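Local coordinates for 6-carboxyhexanoate--CoA ligase (Aquifex aeolicus, PDB 5TVA), which is a ligase of the 6-carboxyhexanoate--CoA ligase (BioW) family, modelled here with adenosine monophosphate and coenzyme A bound, at residues 89-100 / 118-126; 167-178 / 191-199. All coordinates share one frame; numbering follows the deposited sequence.

Interaction 1 (89-100 / 118-126); sequences IKEEVAKKAVEI and MDIETGERL
Val93 and Met118 lie alongside each other, pointing opposite ways, where helix 91-102 lies against the turn following strand 116-119. Val93 CG1 stands anti to its own backbone N (chi1 170°) and reaches Met118 SD at 3.8 Å, while CG2 projects over the turn, 3.3 Å from Ile120 O and 3.8 Å from Gly123 N. Gly123, with positive phi, brings bare backbone close to the helix. A bend at the last torsion of Met118 (chi3 -64°) carries its methyl along the helix: SD rests by Ala97 CB, and CE meets Ile100 CD1 at 3.8 Å. Ile100 also crosses Arg125 obliquely, its CD1 lying 3.8 Å from Arg125 CD; the guanidinium itself forms a salt bridge with Glu127. No direct hydrogen bond links the two segments. Instead, a water accepts from Lys90 N, at the helix N-cap position, and donates to Ile120 O at 2.9 Å. The turn is braced internally as an Asx turn, Glu121 N donating to Asp119 OD1. Phe218 of the adjacent strand 214-219 touches Ile89, Ala97, Met118 and Ile120, and helix 73-85 packs against Ala94 on another side of helix 91-102.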
loop_
_atom_site.group_PDB
_atom_site.type_symbol
_atom_site.label_atom_id
_atom_site.label_comp_id
_atom_site.label_asym_id
_atom_site.label_seq_id
_atom_site.Cartn_x
_atom_site.Cartn_y
_atom_site.Cartn_z
ATOM N N ILE A 89 -15.997 6.838 -9.236
ATOM C CA ILE A 89 -15.061 6.721 -10.346
ATOM C C ILE A 89 -15.800 6.183 -11.563
ATOM O O ILE A 89 -16.577 5.226 -11.456
ATOM C CB ILE A 89 -13.882 5.816 -9.960
ATOM C CG1 ILE A 89 -13.080 6.480 -8.838
ATOM C CG2 ILE A 89 -13.017 5.458 -11.177
ATOM C CD1 ILE A 89 -11.837 5.712 -8.453
ATOM N N LYS A 90 -15.581 6.816 -12.718
ATOM C CA LYS A 90 -16.142 6.303 -13.960
ATOM C C LYS A 90 -15.588 4.914 -14.231
ATOM O O LYS A 90 -14.423 4.616 -13.942
ATOM C CB LYS A 90 -15.835 7.239 -15.135
ATOM C CG LYS A 90 -16.255 8.703 -14.908
ATOM C CD LYS A 90 -17.760 8.904 -15.063
ATOM C CE LYS A 90 -18.345 9.763 -13.930
ATOM N NZ LYS A 90 -18.807 8.958 -12.731
ATOM N N GLU A 91 -16.448 4.061 -14.790
ATOM C CA GLU A 91 -16.119 2.652 -14.947
ATOM C C GLU A 91 -14.883 2.452 -15.813
ATOM O O GLU A 91 -14.023 1.624 -15.491
ATOM C CB GLU A 91 -17.317 1.909 -15.531
ATOM C CG GLU A 91 -17.113 0.421 -15.689
ATOM C CD GLU A 91 -18.377 -0.291 -16.130
ATOM O OE1 GLU A 91 -18.584 -0.447 -17.355
ATOM O OE2 GLU A 91 -19.165 -0.700 -15.243
ATOM N N GLU A 92 -14.770 3.203 -16.911
ATOM C CA GLU A 92 -13.644 3.026 -17.825
ATOM C C GLU A 92 -12.330 3.437 -17.179
ATOM O O GLU A 92 -11.271 2.914 -17.543
ATOM C CB GLU A 92 -13.850 3.822 -19.117
ATOM C CG GLU A 92 -15.202 3.598 -19.831
ATOM C CD GLU A 92 -16.437 3.979 -19.002
ATOM O OE1 GLU A 92 -17.535 3.445 -19.297
ATOM O OE2 GLU A 92 -16.312 4.804 -18.064
ATOM N N VAL A 93 -12.375 4.383 -16.243
ATOM C CA VAL A 93 -11.180 4.714 -15.477
ATOM C C VAL A 93 -10.787 3.540 -14.588
ATOM O O VAL A 93 -9.636 3.092 -14.597
ATOM C CB VAL A 93 -11.405 6.000 -14.660
ATOM C CG1 VAL A 93 -10.250 6.217 -13.682
ATOM C CG2 VAL A 93 -11.579 7.202 -15.595
ATOM N N ALA A 94 -11.745 3.017 -13.816
ATOM C CA ALA A 94 -11.468 1.838 -13.001
ATOM C C ALA A 94 -10.923 0.697 -13.854
ATOM O O ALA A 94 -9.990 -0.004 -13.438
ATOM C CB ALA A 94 -12.727 1.402 -12.248
ATOM N N LYS A 95 -11.459 0.525 -15.072
ATOM C CA LYS A 95 -11.053 -0.605 -15.909
ATOM C C LYS A 95 -9.632 -0.438 -16.430
ATOM O O LYS A 95 -8.888 -1.423 -16.534
ATOM C CB LYS A 95 -12.038 -0.793 -17.069
ATOM C CG LYS A 95 -13.350 -1.478 -16.659
ATOM C CD LYS A 95 -14.488 -1.173 -17.624
ATOM C CE LYS A 95 -14.308 -1.866 -18.961
ATOM N NZ LYS A 95 -14.384 -3.347 -18.846
ATOM N N LYS A 96 -9.230 0.798 -16.754
ATOM C CA LYS A 96 -7.880 1.012 -17.271
ATOM C C LYS A 96 -6.835 0.775 -16.189
ATOM O O LYS A 96 -5.754 0.238 -16.469
ATOM C CB LYS A 96 -7.742 2.418 -17.861
ATOM C CG LYS A 96 -6.315 2.734 -18.330
ATOM C CD LYS A 96 -6.287 3.480 -19.659
ATOM C CE LYS A 96 -6.247 2.505 -20.844
ATOM N NZ LYS A 96 -4.857 2.091 -21.220
ATOM N N ALA A 97 -7.139 1.166 -14.950
ATOM C CA ALA A 97 -6.317 0.759 -13.814
ATOM C C ALA A 97 -6.086 -0.751 -13.805
ATOM O O ALA A 97 -4.939 -1.211 -13.837
ATOM C CB ALA A 97 -6.970 1.206 -12.508
ATOM N N VAL A 98 -7.174 -1.539 -13.754
ATOM C CA VAL A 98 -7.051 -3.006 -13.753
ATOM C C VAL A 98 -6.231 -3.474 -14.951
ATOM O O VAL A 98 -5.343 -4.328 -14.827
ATOM C CB VAL A 98 -8.445 -3.670 -13.743
ATOM C CG1 VAL A 98 -8.324 -5.153 -14.032
ATOM C CG2 VAL A 98 -9.153 -3.461 -12.405
ATOM N N GLU A 99 -6.512 -2.902 -16.125
ATOM C CA GLU A 99 -5.780 -3.257 -17.335
ATOM C C GLU A 99 -4.283 -3.007 -17.178
ATOM O O GLU A 99 -3.463 -3.815 -17.633
ATOM C CB GLU A 99 -6.346 -2.466 -18.519
ATOM C CG GLU A 99 -5.698 -2.777 -19.866
ATOM C CD GLU A 99 -6.159 -1.847 -20.998
ATOM O OE1 GLU A 99 -6.955 -0.908 -20.741
ATOM O OE2 GLU A 99 -5.710 -2.058 -22.150
ATOM N N ILE A 100 -3.905 -1.896 -16.535
ATOM C CA ILE A 100 -2.490 -1.536 -16.449
ATOM C C ILE A 100 -1.739 -2.509 -15.548
ATOM O O ILE A 100 -0.610 -2.912 -15.852
ATOM C CB ILE A 100 -2.326 -0.078 -15.969
ATOM C CG1 ILE A 100 -2.807 0.906 -17.038
ATOM C CG2 ILE A 100 -0.872 0.214 -15.642
ATOM C CD1 ILE A 100 -2.688 2.379 -16.643
ATOM N N MET A 118 -3.195 7.781 -10.836
ATOM C CA MET A 118 -4.137 7.864 -11.945
ATOM C C MET A 118 -5.122 9.010 -11.746
ATOM O O MET A 118 -5.797 9.091 -10.707
ATOM C CB MET A 118 -4.894 6.545 -12.114
ATOM C CG MET A 118 -6.056 6.640 -13.087
ATOM S SD MET A 118 -6.600 5.045 -13.724
ATOM C CE MET A 118 -5.131 4.535 -14.616
ATOM N N ASP A 119 -5.209 9.885 -12.754
ATOM C CA ASP A 119 -6.245 10.912 -12.837
ATOM C C ASP A 119 -7.646 10.301 -12.766
ATOM O O ASP A 119 -8.034 9.586 -13.694
ATOM C CB ASP A 119 -6.055 11.694 -14.149
ATOM C CG ASP A 119 -6.794 13.025 -14.170
ATOM O OD1 ASP A 119 -7.942 13.089 -13.689
ATOM O OD2 ASP A 119 -6.202 14.024 -14.664
ATOM N N ILE A 120 -8.413 10.571 -11.693
ATOM C CA ILE A 120 -9.757 9.987 -11.550
ATOM C C ILE A 120 -10.608 10.272 -12.770
ATOM O O ILE A 120 -11.436 9.445 -13.179
ATOM C CB ILE A 120 -10.486 10.527 -10.306
ATOM C CG1 ILE A 120 -10.291 12.042 -10.182
ATOM C CG2 ILE A 120 -10.294 9.639 -9.064
ATOM C CD1 ILE A 120 -10.952 12.609 -8.971
ATOM N N GLU A 121 -10.462 11.477 -13.334
ATOM C CA GLU A 121 -11.360 11.929 -14.384
ATOM C C GLU A 121 -11.000 11.337 -15.735
ATOM O O GLU A 121 -11.898 11.037 -16.523
ATOM C CB GLU A 121 -11.352 13.458 -14.447
ATOM C CG GLU A 121 -11.855 14.122 -13.173
ATOM C CD GLU A 121 -11.722 15.652 -13.204
ATOM O OE1 GLU A 121 -10.677 16.174 -13.662
ATOM O OE2 GLU A 121 -12.675 16.336 -12.777
ATOM N N THR A 122 -9.716 11.136 -16.022
ATOM C CA THR A 122 -9.298 10.791 -17.370
ATOM C C THR A 122 -8.555 9.461 -17.482
ATOM O O THR A 122 -8.295 9.016 -18.610
ATOM C CB THR A 122 -8.407 11.904 -17.956
ATOM O OG1 THR A 122 -7.143 11.925 -17.282
ATOM C CG2 THR A 122 -9.075 13.285 -17.795
ATOM N N GLY A 123 -8.196 8.819 -16.370
ATOM C CA GLY A 123 -7.432 7.585 -16.423
ATOM C C GLY A 123 -5.967 7.733 -16.782
ATOM O O GLY A 123 -5.280 6.718 -16.935
ATOM N N GLU A 124 -5.454 8.960 -16.905
ATOM C CA GLU A 124 -4.084 9.162 -17.359
ATOM C C GLU A 124 -3.100 9.052 -16.194
ATOM O O GLU A 124 -3.393 9.460 -15.063
ATOM C CB GLU A 124 -3.959 10.516 -18.066
ATOM C CG GLU A 124 -2.637 11.261 -17.859
ATOM C CD GLU A 124 -2.564 12.590 -18.639
ATOM O OE1 GLU A 124 -1.535 13.301 -18.518
ATOM O OE2 GLU A 124 -3.525 12.911 -19.387
ATOM N N ARG A 125 -1.927 8.489 -16.479
ATOM C CA ARG A 125 -0.901 8.274 -15.464
ATOM C C ARG A 125 -0.130 9.567 -15.220
ATOM O O ARG A 125 0.516 10.080 -16.138
ATOM C CB ARG A 125 0.045 7.164 -15.917
ATOM C CG ARG A 125 -0.613 5.789 -15.951
ATOM C CD ARG A 125 0.339 4.703 -16.437
ATOM N NE ARG A 125 1.511 4.535 -15.579
ATOM C CZ ARG A 125 2.300 3.467 -15.621
ATOM N NH1 ARG A 125 2.028 2.488 -16.471
ATOM N NH2 ARG A 125 3.341 3.358 -14.803
ATOM N N LEU A 126 -0.155 10.065 -13.974
ATOM C CA LEU A 126 0.454 11.347 -13.611
ATOM C C LEU A 126 1.841 11.224 -12.988
ATOM O O LEU A 126 2.544 12.239 -12.880
ATOM C CB LEU A 126 -0.441 12.104 -12.622
ATOM C CG LEU A 126 -1.919 12.262 -12.993
ATOM C CD1 LEU A 126 -2.696 12.973 -11.885
ATOM C CD2 LEU A 126 -2.077 13.007 -14.311
HETATM O O HOH W 1 -14.262 9.538 -12.423
#

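Interaction 2 (167-178 / 191-199); sequences TFKNLFCGVVAE and YVSGKEIGY
Glu178 sends CG anti to its backbone N (chi1 179°) and runs on extended, whereas Tyr191 holds its ring in the crowded position between backbone N and carbonyl carbon (chi1 65°); together these torsions join carboxylate and phenol across a β-hairpin. Tyr191 OH donates to Glu178 OE2 in a short bond of 2.5 Å, arriving from above the carboxylate, 55° out of its plane. The same hydroxyl bonds Arg215, and Tyr199 CE1 lies over one face of the Tyr191 ring, offset toward its rim. In the backbone of the hairpin, Glu178 and Ser193 form an antiparallel hydrogen-bonded pair: Glu178 N to Ser193 O and Ser193 N to Glu178 O are both 3.0 Å. Ser193 OG is buried beside Glu178 CB, at 3.6 Å, with no polar partner in the model. Val176 and Ala177 form a classic beta bulge facing Phe218 of strand 214-219.

Helix 158-173 ends in a Schellman motif at Gly174, and its last turns cover the second strand. There Leu171 CD1 rests on the backbone of Gly194, 3.8 Å from its C atom, and Thr167 OG1, hydrogen-bonded to Ala163 O one turn back, lies 3.8 Å from Tyr199 CD1. Farther out, Lys195, extended beyond CG, runs alongside the helix end, its CE 3.6 Å from Leu171 O, and a water accepts from Lys195 NZ at 2.8 Å while donating to Phe172 O.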
loop_
_atom_site.group_PDB
_atom_site.type_symbol
_atom_site.label_atom_id
_atom_site.label_comp_id
_atom_site.label_asym_id
_atom_site.label_seq_id
_atom_site.Cartn_x
_atom_site.Cartn_y
_atom_site.Cartn_z
ATOM N N THR A 167 -2.924 1.881 3.236
ATOM C CA THR A 167 -4.096 2.495 2.604
ATOM C C THR A 167 -4.647 3.616 3.431
ATOM O O THR A 167 -5.206 4.577 2.888
ATOM C CB THR A 167 -5.277 1.549 2.420
ATOM O OG1 THR A 167 -5.269 0.478 3.388
ATOM C CG2 THR A 167 -5.391 1.111 1.061
ATOM N N PHE A 168 -4.653 3.443 4.746
ATOM C CA PHE A 168 -5.335 4.461 5.507
ATOM C C PHE A 168 -4.598 5.778 5.379
ATOM O O PHE A 168 -5.240 6.832 5.276
ATOM C CB PHE A 168 -5.511 4.058 6.962
ATOM C CG PHE A 168 -6.391 5.000 7.696
ATOM C CD1 PHE A 168 -7.756 5.008 7.448
ATOM C CD2 PHE A 168 -5.859 5.939 8.570
ATOM C CE1 PHE A 168 -8.590 5.911 8.092
ATOM C CE2 PHE A 168 -6.683 6.841 9.212
ATOM C CZ PHE A 168 -8.051 6.827 8.978
ATOM N N LYS A 169 -3.255 5.729 5.325
ATOM C CA LYS A 169 -2.492 6.941 5.065
ATOM C C LYS A 169 -2.824 7.511 3.693
ATOM O O LYS A 169 -3.030 8.720 3.562
ATOM C CB LYS A 169 -0.988 6.687 5.183
ATOM C CG LYS A 169 -0.222 7.930 5.697
ATOM C CD LYS A 169 0.914 8.363 4.775
ATOM C CE LYS A 169 1.667 9.530 5.386
ATOM N NZ LYS A 169 2.859 9.932 4.586
ATOM N N ASN A 170 -2.871 6.656 2.662
ATOM C CA ASN A 170 -3.225 7.114 1.322
ATOM C C ASN A 170 -4.544 7.877 1.342
ATOM O O ASN A 170 -4.617 9.025 0.891
ATOM C CB ASN A 170 -3.306 5.933 0.352
ATOM C CG ASN A 170 -1.955 5.290 0.103
ATOM O OD1 ASN A 170 -0.921 5.861 0.432
ATOM N ND2 ASN A 170 -1.960 4.090 -0.477
ATOM N N LEU A 171 -5.585 7.269 1.913
ATOM C CA LEU A 171 -6.888 7.926 1.988
ATOM C C LEU A 171 -6.833 9.192 2.837
ATOM O O LEU A 171 -7.490 10.186 2.513
ATOM C CB LEU A 171 -7.943 6.967 2.538
ATOM C CG LEU A 171 -8.119 5.677 1.734
ATOM C CD1 LEU A 171 -9.183 4.775 2.383
ATOM C CD2 LEU A 171 -8.454 6.001 0.275
ATOM N N PHE A 172 -6.061 9.180 3.925
ATOM C CA PHE A 172 -5.929 10.395 4.717
ATOM C C PHE A 172 -5.235 11.502 3.924
ATOM O O PHE A 172 -5.566 12.685 4.084
ATOM C CB PHE A 172 -5.175 10.097 6.010
ATOM C CG PHE A 172 -4.781 11.320 6.776
ATOM C CD1 PHE A 172 -5.686 11.936 7.630
ATOM C CD2 PHE A 172 -3.501 11.870 6.638
ATOM C CE1 PHE A 172 -5.318 13.089 8.336
ATOM C CE2 PHE A 172 -3.130 13.030 7.337
ATOM C CZ PHE A 172 -4.034 13.633 8.192
ATOM N N CYS A 173 -4.286 11.133 3.062
ATOM C CA CYS A 173 -3.530 12.083 2.267
ATOM C C CYS A 173 -4.298 12.611 1.061
ATOM O O CYS A 173 -3.812 13.535 0.397
ATOM C CB CYS A 173 -2.226 11.427 1.814
ATOM S SG CYS A 173 -0.977 11.457 3.090
ATOM N N GLY A 174 -5.482 12.067 0.766
ATOM C CA GLY A 174 -6.298 12.573 -0.318
ATOM C C GLY A 174 -6.415 11.669 -1.518
ATOM O O GLY A 174 -7.034 12.064 -2.509
ATOM N N VAL A 175 -5.826 10.481 -1.499
ATOM C CA VAL A 175 -6.160 9.526 -2.540
ATOM C C VAL A 175 -7.624 9.160 -2.378
ATOM O O VAL A 175 -8.090 8.911 -1.263
ATOM C CB VAL A 175 -5.229 8.313 -2.466
ATOM C CG1 VAL A 175 -5.743 7.167 -3.369
ATOM C CG2 VAL A 175 -3.810 8.750 -2.857
ATOM N N VAL A 176 -8.374 9.211 -3.480
ATOM C CA VAL A 176 -9.803 8.930 -3.419
ATOM C C VAL A 176 -10.038 7.441 -3.214
ATOM O O VAL A 176 -10.854 7.030 -2.374
ATOM C CB VAL A 176 -10.509 9.438 -4.693
ATOM C CG1 VAL A 176 -11.990 9.072 -4.659
ATOM C CG2 VAL A 176 -10.322 10.978 -4.864
ATOM N N ALA A 177 -9.329 6.611 -3.977
ATOM C CA ALA A 177 -9.525 5.164 -3.941
ATOM C C ALA A 177 -8.234 4.493 -4.375
ATOM O O ALA A 177 -7.408 5.097 -5.064
ATOM C CB ALA A 177 -10.679 4.717 -4.857
ATOM N N GLU A 178 -8.075 3.224 -3.989
ATOM C CA GLU A 178 -6.864 2.479 -4.295
ATOM C C GLU A 178 -7.210 1.090 -4.822
ATOM O O GLU A 178 -8.146 0.448 -4.331
ATOM C CB GLU A 178 -5.982 2.365 -3.052
ATOM C CG GLU A 178 -4.684 1.564 -3.290
ATOM C CD GLU A 178 -3.817 1.456 -2.050
ATOM O OE1 GLU A 178 -4.057 2.206 -1.091
ATOM O OE2 GLU A 178 -2.882 0.635 -2.034
ATOM N N TYR A 191 -6.781 -5.882 -2.852
ATOM C CA TYR A 191 -7.854 -5.134 -2.222
ATOM C C TYR A 191 -8.229 -3.920 -3.061
ATOM O O TYR A 191 -7.607 -3.592 -4.075
ATOM C CB TYR A 191 -7.495 -4.711 -0.797
ATOM C CG TYR A 191 -6.348 -3.731 -0.664
ATOM C CD1 TYR A 191 -6.521 -2.368 -0.942
ATOM C CD2 TYR A 191 -5.103 -4.156 -0.227
ATOM C CE1 TYR A 191 -5.466 -1.469 -0.796
ATOM C CE2 TYR A 191 -4.051 -3.278 -0.069
ATOM C CZ TYR A 191 -4.232 -1.927 -0.355
ATOM O OH TYR A 191 -3.173 -1.063 -0.189
ATOM N N VAL A 192 -9.263 -3.248 -2.594
ATOM C CA VAL A 192 -9.721 -2.004 -3.170
ATOM C C VAL A 192 -10.199 -1.198 -1.980
ATOM O O VAL A 192 -10.769 -1.767 -1.045
ATOM C CB VAL A 192 -10.820 -2.279 -4.218
ATOM C CG1 VAL A 192 -12.242 -2.250 -3.616
ATOM C CG2 VAL A 192 -10.622 -1.474 -5.438
ATOM N N SER A 193 -9.884 0.098 -1.937
ATOM C CA SER A 193 -10.255 0.835 -0.738
ATOM C C SER A 193 -10.685 2.246 -1.084
ATOM O O SER A 193 -10.375 2.774 -2.157
ATOM C CB SER A 193 -9.119 0.877 0.287
ATOM O OG SER A 193 -8.071 1.703 -0.162
ATOM N N GLY A 194 -11.402 2.846 -0.139
ATOM C CA GLY A 194 -11.913 4.199 -0.283
ATOM C C GLY A 194 -12.662 4.539 0.982
ATOM O O GLY A 194 -12.916 3.673 1.829
ATOM N N LYS A 195 -12.998 5.824 1.118
ATOM C CA LYS A 195 -13.626 6.242 2.368
ATOM C C LYS A 195 -15.052 5.713 2.484
ATOM O O LYS A 195 -15.529 5.473 3.602
ATOM C CB LYS A 195 -13.591 7.770 2.508
ATOM C CG LYS A 195 -12.272 8.295 3.035
ATOM C CD LYS A 195 -12.267 9.797 3.252
ATOM C CE LYS A 195 -10.872 10.255 3.652
ATOM N NZ LYS A 195 -10.791 11.710 3.983
ATOM N N GLU A 196 -15.733 5.487 1.354
ATOM C CA GLU A 196 -17.102 4.973 1.382
ATOM C C GLU A 196 -17.159 3.455 1.344
ATOM O O GLU A 196 -17.992 2.855 2.027
ATOM C CB GLU A 196 -17.923 5.532 0.209
ATOM C CG GLU A 196 -17.662 6.994 -0.140
ATOM C CD GLU A 196 -17.983 7.970 0.980
ATOM O OE1 GLU A 196 -18.110 7.558 2.156
ATOM O OE2 GLU A 196 -18.103 9.172 0.677
ATOM N N ILE A 197 -16.308 2.811 0.541
ATOM C CA ILE A 197 -16.377 1.360 0.416
ATOM C C ILE A 197 -15.544 0.648 1.469
ATOM O O ILE A 197 -15.587 -0.591 1.543
ATOM C CB ILE A 197 -15.930 0.907 -0.987
ATOM C CG1 ILE A 197 -14.489 1.344 -1.254
ATOM C CG2 ILE A 197 -16.885 1.451 -2.036
ATOM C CD1 ILE A 197 -13.868 0.754 -2.527
ATOM N N GLY A 198 -14.788 1.388 2.283
ATOM C CA GLY A 198 -13.940 0.800 3.296
ATOM C C GLY A 198 -12.750 0.107 2.665
ATOM O O GLY A 198 -12.234 0.516 1.618
ATOM N N TYR A 199 -12.311 -0.975 3.316
ATOM C CA TYR A 199 -11.186 -1.789 2.863
ATOM C C TYR A 199 -11.755 -3.134 2.421
ATOM O O TYR A 199 -12.292 -3.894 3.241
ATOM C CB TYR A 199 -10.150 -1.923 3.979
ATOM C CG TYR A 199 -8.945 -2.798 3.673
ATOM C CD1 TYR A 199 -7.876 -2.305 2.936
ATOM C CD2 TYR A 199 -8.865 -4.111 4.145
ATOM C CE1 TYR A 199 -6.760 -3.090 2.662
ATOM C CE2 TYR A 199 -7.749 -4.909 3.870
ATOM C CZ TYR A 199 -6.698 -4.390 3.134
ATOM O OH TYR A 199 -5.576 -5.154 2.841
HETATM O O HOH W 2 -8.483 13.248 3.713
#

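Interactions 1 and 2 follow one another along the chain, the first closing before the second opens, with centres about 15 Å apart. Both reach the same mixed sheet: strand 116-119 of interaction 1 is an outermost strand, strands 177-181, 190-194 and 198-203 belong to interaction 2, and strand 214-219 runs between the two sets. Phe218 on that strand touches both contacts, which also meet directly, Ile89 CD1 lying 3.9 Å from Ala177 CB. Interaction 1 thus fastens a helix to one margin of the sheet, and interaction 2 fastens another to its middle. Arg215 and Tyr217, on the shared strand 214-219, line the adenosine monophosphate pocket, tying this framework to the ligand site.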